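Local coordinates for Glyco_hydro_cc domain-containing protein (Blastomyces gilchristii, PDB 6UB0) that probably hydrolyses beta-1,3-glucan as a curdlan-specific exo-beta-1,3-glucanase of glycoside hydrolase family 128, holding laminaribiose in its active-site cleft, at residues S147-I161 / F189-V203. Numbering follows the deposited sequence.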
loop_
_atom_site.group_PDB
_atom_site.type_symbol
_atom_site.label_atom_id
_atom_site.label_comp_id
_atom_site.label_asym_id
_atom_site.label_seq_id
_atom_site.Cartn_x
_atom_site.Cartn_y
_atom_site.Cartn_z
ATOM N N SER A 147 12.506 5.904 -13.520
ATOM C CA SER A 147 12.902 4.485 -13.715
ATOM C C SER A 147 14.386 4.242 -13.369
ATOM O O SER A 147 14.690 3.109 -12.942
ATOM C CB SER A 147 12.614 4.105 -15.145
ATOM O OG SER A 147 13.199 5.127 -16.021
ATOM N N GLY A 148 15.263 5.244 -13.562
ATOM C CA GLY A 148 16.725 5.198 -13.310
ATOM C C GLY A 148 17.073 5.634 -11.899
ATOM O O GLY A 148 18.232 5.462 -11.495
ATOM N N ASN A 149 16.097 6.178 -11.158
ATOM C CA ASN A 149 16.234 6.506 -9.710
ATOM C C ASN A 149 15.933 5.273 -8.847
ATOM O O ASN A 149 15.312 5.425 -7.811
ATOM C CB ASN A 149 15.354 7.696 -9.319
ATOM C CG ASN A 149 15.854 9.006 -9.895
ATOM O OD1 ASN A 149 16.727 9.018 -10.765
ATOM N ND2 ASN A 149 15.295 10.104 -9.423
ATOM N N VAL A 150 16.428 4.108 -9.244
ATOM C CA VAL A 150 16.158 2.793 -8.591
ATOM C C VAL A 150 16.827 2.740 -7.221
ATOM O O VAL A 150 16.240 2.165 -6.291
ATOM C CB VAL A 150 16.694 1.622 -9.425
ATOM C CG1 VAL A 150 16.531 0.312 -8.670
ATOM C CG2 VAL A 150 16.056 1.560 -10.803
ATOM N N ASP A 151 18.061 3.227 -7.113
ATOM C CA ASP A 151 18.762 3.152 -5.809
ATOM C C ASP A 151 17.841 3.793 -4.741
ATOM O O ASP A 151 17.691 3.361 -3.541
ATOM C CB ASP A 151 20.113 3.863 -5.864
ATOM C CG ASP A 151 20.767 3.602 -7.202
ATOM O OD1 ASP A 151 21.227 2.465 -7.368
ATOM O OD2 ASP A 151 20.704 4.516 -8.091
ATOM N N ASP A 152 17.404 5.042 -5.079
ATOM C CA ASP A 152 16.636 5.894 -4.144
ATOM C C ASP A 152 15.414 5.070 -3.702
ATOM O O ASP A 152 15.081 5.102 -2.496
ATOM C CB ASP A 152 16.288 7.247 -4.755
ATOM C CG ASP A 152 15.306 8.053 -3.933
ATOM O OD1 ASP A 152 15.649 8.413 -2.780
ATOM O OD2 ASP A 152 14.205 8.335 -4.452
ATOM N N PHE A 153 14.812 4.331 -4.628
ATOM C CA PHE A 153 13.690 3.406 -4.302
ATOM C C PHE A 153 14.103 2.584 -3.069
ATOM O O PHE A 153 13.474 2.694 -2.013
ATOM C CB PHE A 153 13.251 2.557 -5.498
ATOM C CG PHE A 153 12.208 1.532 -5.120
ATOM C CD1 PHE A 153 10.886 1.900 -4.880
ATOM C CD2 PHE A 153 12.570 0.214 -4.901
ATOM C CE1 PHE A 153 9.945 0.953 -4.491
ATOM C CE2 PHE A 153 11.634 -0.729 -4.502
ATOM C CZ PHE A 153 10.319 -0.359 -4.312
ATOM N N LYS A 154 15.205 1.862 -3.172
ATOM C CA LYS A 154 15.632 0.812 -2.206
ATOM C C LYS A 154 16.001 1.427 -0.856
ATOM O O LYS A 154 15.763 0.780 0.176
ATOM C CB LYS A 154 16.792 0.044 -2.833
ATOM C CG LYS A 154 16.449 -0.560 -4.187
ATOM C CD LYS A 154 17.614 -1.270 -4.863
ATOM C CE LYS A 154 17.668 -2.746 -4.546
ATOM N NZ LYS A 154 18.607 -3.471 -5.428
ATOM N N ARG A 155 16.614 2.611 -0.874
ATOM C CA ARG A 155 17.090 3.360 0.316
ATOM C C ARG A 155 15.846 3.717 1.127
ATOM O O ARG A 155 15.755 3.404 2.359
ATOM C CB ARG A 155 17.873 4.579 -0.213
ATOM C CG ARG A 155 18.288 5.629 0.813
ATOM C CD ARG A 155 17.144 6.462 1.407
ATOM N NE ARG A 155 16.351 7.244 0.439
ATOM C CZ ARG A 155 15.312 8.040 0.743
ATOM N NH1 ARG A 155 14.886 8.149 1.993
ATOM N NH2 ARG A 155 14.680 8.704 -0.215
ATOM N N TYR A 156 14.898 4.322 0.407
ATOM C CA TYR A 156 13.589 4.765 0.931
ATOM C C TYR A 156 12.932 3.582 1.655
ATOM O O TYR A 156 12.454 3.720 2.765
ATOM C CB TYR A 156 12.712 5.317 -0.199
ATOM C CG TYR A 156 11.324 5.642 0.277
ATOM C CD1 TYR A 156 11.056 6.812 0.954
ATOM C CD2 TYR A 156 10.267 4.768 0.066
ATOM C CE1 TYR A 156 9.786 7.113 1.421
ATOM C CE2 TYR A 156 8.995 5.047 0.546
ATOM C CZ TYR A 156 8.747 6.222 1.224
ATOM O OH TYR A 156 7.485 6.511 1.632
ATOM N N VAL A 157 12.871 2.436 0.991
ATOM C CA VAL A 157 12.146 1.237 1.522
ATOM C C VAL A 157 12.856 0.755 2.793
ATOM O O VAL A 157 12.180 0.462 3.825
ATOM C CB VAL A 157 12.037 0.127 0.461
ATOM C CG1 VAL A 157 11.375 -1.099 1.041
ATOM C CG2 VAL A 157 11.281 0.607 -0.767
ATOM N N SER A 158 14.175 0.689 2.736
ATOM C CA SER A 158 15.029 0.350 3.899
ATOM C C SER A 158 14.797 1.371 5.005
ATOM O O SER A 158 14.586 0.957 6.120
ATOM C CB SER A 158 16.440 0.268 3.485
ATOM O OG SER A 158 16.517 -0.501 2.290
ATOM N N GLU A 159 14.791 2.655 4.676
ATOM C CA GLU A 159 14.590 3.734 5.678
ATOM C C GLU A 159 13.202 3.567 6.310
ATOM O O GLU A 159 13.084 3.767 7.547
ATOM C CB GLU A 159 14.776 5.095 5.014
ATOM C CG GLU A 159 15.160 6.203 5.981
ATOM C CD GLU A 159 15.990 7.294 5.329
ATOM O OE1 GLU A 159 15.730 7.594 4.135
ATOM O OE2 GLU A 159 16.930 7.828 6.002
ATOM N N ALA A 160 12.197 3.178 5.511
ATOM C CA ALA A 160 10.824 2.936 6.015
ATOM C C ALA A 160 10.880 1.752 6.978
ATOM O O ALA A 160 10.285 1.829 8.061
ATOM C CB ALA A 160 9.874 2.700 4.874
ATOM N N ILE A 161 11.593 0.695 6.597
ATOM C CA ILE A 161 11.741 -0.542 7.418
ATOM C C ILE A 161 12.443 -0.202 8.748
ATOM O O ILE A 161 11.983 -0.655 9.797
ATOM C CB ILE A 161 12.515 -1.623 6.641
ATOM C CG1 ILE A 161 11.695 -2.151 5.458
ATOM C CG2 ILE A 161 12.912 -2.721 7.596
ATOM C CD1 ILE A 161 12.477 -2.863 4.373
ATOM N N PHE A 189 13.030 -1.527 -14.714
ATOM C CA PHE A 189 12.883 -1.116 -13.297
ATOM C C PHE A 189 12.286 -2.314 -12.534
ATOM O O PHE A 189 12.864 -2.782 -11.505
ATOM C CB PHE A 189 12.082 0.185 -13.287
ATOM C CG PHE A 189 11.681 0.669 -11.923
ATOM C CD1 PHE A 189 10.448 0.302 -11.400
ATOM C CD2 PHE A 189 12.502 1.495 -11.169
ATOM C CE1 PHE A 189 10.075 0.711 -10.133
ATOM C CE2 PHE A 189 12.099 1.937 -9.913
ATOM C CZ PHE A 189 10.881 1.548 -9.406
ATOM N N LEU A 190 11.204 -2.885 -13.072
ATOM C CA LEU A 190 10.516 -4.032 -12.402
ATOM C C LEU A 190 11.474 -5.228 -12.321
ATOM O O LEU A 190 11.469 -5.978 -11.296
ATOM C CB LEU A 190 9.231 -4.393 -13.163
ATOM C CG LEU A 190 8.080 -3.392 -13.020
ATOM C CD1 LEU A 190 6.974 -3.688 -14.013
ATOM C CD2 LEU A 190 7.554 -3.389 -11.587
ATOM N N LYS A 191 12.298 -5.420 -13.346
ATOM C CA LYS A 191 13.338 -6.486 -13.329
ATOM C C LYS A 191 14.311 -6.335 -12.152
ATOM O O LYS A 191 14.784 -7.392 -11.665
ATOM C CB LYS A 191 14.154 -6.491 -14.623
ATOM C CG LYS A 191 13.339 -6.802 -15.864
ATOM C CD LYS A 191 14.193 -7.220 -17.038
ATOM C CE LYS A 191 13.368 -7.697 -18.216
ATOM N NZ LYS A 191 13.944 -8.937 -18.777
ATOM N N GLU A 192 14.625 -5.105 -11.730
ATOM C CA GLU A 192 15.567 -4.840 -10.612
ATOM C C GLU A 192 14.829 -4.955 -9.262
ATOM O O GLU A 192 15.305 -5.699 -8.360
ATOM C CB GLU A 192 16.199 -3.457 -10.846
ATOM C CG GLU A 192 17.103 -2.935 -9.735
ATOM C CD GLU A 192 18.405 -3.669 -9.487
ATOM O OE1 GLU A 192 18.991 -4.185 -10.459
ATOM O OE2 GLU A 192 18.841 -3.698 -8.319
ATOM N N VAL A 193 13.675 -4.298 -9.121
ATOM C CA VAL A 193 13.010 -4.140 -7.787
ATOM C C VAL A 193 12.173 -5.390 -7.428
ATOM O O VAL A 193 12.135 -5.769 -6.231
ATOM C CB VAL A 193 12.218 -2.819 -7.759
ATOM C CG1 VAL A 193 13.086 -1.676 -8.279
ATOM C CG2 VAL A 193 10.906 -2.873 -8.539
ATOM N N LEU A 194 11.541 -6.077 -8.386
ATOM C CA LEU A 194 10.623 -7.189 -7.988
ATOM C C LEU A 194 11.364 -8.306 -7.235
ATOM O O LEU A 194 10.924 -8.765 -6.172
ATOM C CB LEU A 194 9.855 -7.719 -9.204
ATOM C CG LEU A 194 8.700 -6.844 -9.699
ATOM C CD1 LEU A 194 7.901 -7.493 -10.817
ATOM C CD2 LEU A 194 7.767 -6.464 -8.545
ATOM N N PRO A 195 12.523 -8.789 -7.725
ATOM C CA PRO A 195 13.283 -9.790 -6.975
ATOM C C PRO A 195 13.712 -9.255 -5.590
ATOM O O PRO A 195 13.553 -9.948 -4.598
ATOM C CB PRO A 195 14.495 -10.088 -7.870
ATOM C CG PRO A 195 14.166 -9.508 -9.236
ATOM C CD PRO A 195 13.174 -8.388 -8.981
ATOM N N TRP A 196 14.172 -8.011 -5.543
ATOM C CA TRP A 196 14.684 -7.336 -4.321
ATOM C C TRP A 196 13.561 -7.247 -3.274
ATOM O O TRP A 196 13.759 -7.627 -2.060
ATOM C CB TRP A 196 15.224 -5.950 -4.713
ATOM C CG TRP A 196 15.893 -5.249 -3.578
ATOM C CD1 TRP A 196 17.167 -5.462 -3.149
ATOM C CD2 TRP A 196 15.316 -4.281 -2.684
ATOM N NE1 TRP A 196 17.423 -4.697 -2.043
ATOM C CE2 TRP A 196 16.315 -3.950 -1.745
ATOM C CE3 TRP A 196 14.067 -3.657 -2.589
ATOM C CZ2 TRP A 196 16.103 -3.026 -0.728
ATOM C CZ3 TRP A 196 13.854 -2.761 -1.572
ATOM C CH2 TRP A 196 14.866 -2.442 -0.660
ATOM N N LEU A 197 12.389 -6.808 -3.737
ATOM C CA LEU A 197 11.182 -6.728 -2.867
ATOM C C LEU A 197 10.846 -8.147 -2.415
ATOM O O LEU A 197 10.533 -8.329 -1.226
ATOM C CB LEU A 197 10.039 -6.028 -3.623
ATOM C CG LEU A 197 10.279 -4.545 -3.908
ATOM C CD1 LEU A 197 9.402 -4.021 -5.036
ATOM C CD2 LEU A 197 10.053 -3.722 -2.642
ATOM N N ASP A 198 10.902 -9.129 -3.318
ATOM C CA ASP A 198 10.426 -10.515 -3.016
ATOM C C ASP A 198 11.314 -11.190 -1.931
ATOM O O ASP A 198 10.792 -11.972 -1.095
ATOM C CB ASP A 198 10.380 -11.317 -4.317
ATOM C CG ASP A 198 9.097 -11.051 -5.080
ATOM O OD1 ASP A 198 8.125 -10.549 -4.426
ATOM O OD2 ASP A 198 9.073 -11.308 -6.300
ATOM N N SER A 199 12.603 -10.884 -1.887
ATOM C CA SER A 199 13.542 -11.499 -0.906
ATOM C C SER A 199 13.757 -10.571 0.297
ATOM O O SER A 199 14.184 -11.098 1.363
ATOM C CB SER A 199 14.823 -11.866 -1.574
ATOM O OG SER A 199 15.231 -10.784 -2.386
ATOM N N ASN A 200 13.438 -9.270 0.170
ATOM C CA ASN A 200 13.595 -8.304 1.290
ATOM C C ASN A 200 12.483 -8.624 2.296
ATOM O O ASN A 200 11.333 -8.258 2.065
ATOM C CB ASN A 200 13.685 -6.847 0.821
ATOM C CG ASN A 200 13.819 -5.889 1.987
ATOM O OD1 ASN A 200 13.569 -6.279 3.122
ATOM N ND2 ASN A 200 14.200 -4.641 1.740
ATOM N N ALA A 201 12.833 -9.364 3.343
ATOM C CA ALA A 201 11.962 -9.779 4.467
ATOM C C ALA A 201 11.420 -8.576 5.260
ATOM O O ALA A 201 10.540 -8.778 6.118
ATOM C CB ALA A 201 12.759 -10.679 5.363
ATOM N N GLY A 202 11.935 -7.366 5.029
ATOM C CA GLY A 202 11.352 -6.130 5.600
ATOM C C GLY A 202 10.063 -5.752 4.877
ATOM O O GLY A 202 9.288 -4.917 5.442
ATOM N N VAL A 203 9.853 -6.316 3.678
ATOM C CA VAL A 203 8.661 -6.030 2.802
ATOM C C VAL A 203 7.720 -7.239 2.786
ATOM O O VAL A 203 8.043 -8.220 2.075
ATOM C CB VAL A 203 9.095 -5.648 1.379
ATOM C CG1 VAL A 203 7.902 -5.500 0.446
ATOM C CG2 VAL A 203 9.928 -4.382 1.398
#
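Helix 150-161 and helix 189-199, touching through Phe153, Lys154 and Val157 on one and Val193, Trp196 and Leu197 on the other, run in nearly the same direction, their axes 10.8 Å apart and crossing at -20°. Trp196 is a knob, seated among Phe153, Lys154, Val157 and Ser158. Its CG lies anti to the backbone N (chi1 -174°), which carries the indole across to the partner helix. There the side chain of Lys154 lies over one indole face, with NZ in cation-pi contact above the five-membered ring, while ND2 of Asn200, four residues on from Trp196, sits above the opposite face. Val157 CB and Ser158 OG meet the indole at its edge. Lys154 NZ also bonds to OE2 of Glu192 at 2.9 Å in a salt bridge, nearly along the C-O axis of that oxygen, so the ammonium is shared between a carboxylate and an aromatic face.

Deeper in, Phe153 receives the edge of the Phe189 ring on its face, the two planes at 71°. The methyl CD2 of Leu197 abuts CZ of Phe153 at the ring's edge, 3.8 Å away, and Val193 CG1 lies 3.9 Å from Phe153 CD2. Val150 divides its branches: CG2 packs against CD2 of Phe189 at 3.6 Å, CG1 against CG of Glu192 at 3.5 Å. At the far end Ile161 CD1 rests 3.7 Å from CA of Gly202, in the turn where Asn200 OD1 accepts from Gly202 N as an Asx turn. Beneath the helices, Phe189 and Leu197 also touch Phe177 of strand 172-180, and Phe153 meets Trp143 of strand 138-146. Such near-parallel packing of successive helices, linked through an intervening parallel strand, is characteristic of the outer layer of the TIM barrel, the catalytic core of this glycoside hydrolase.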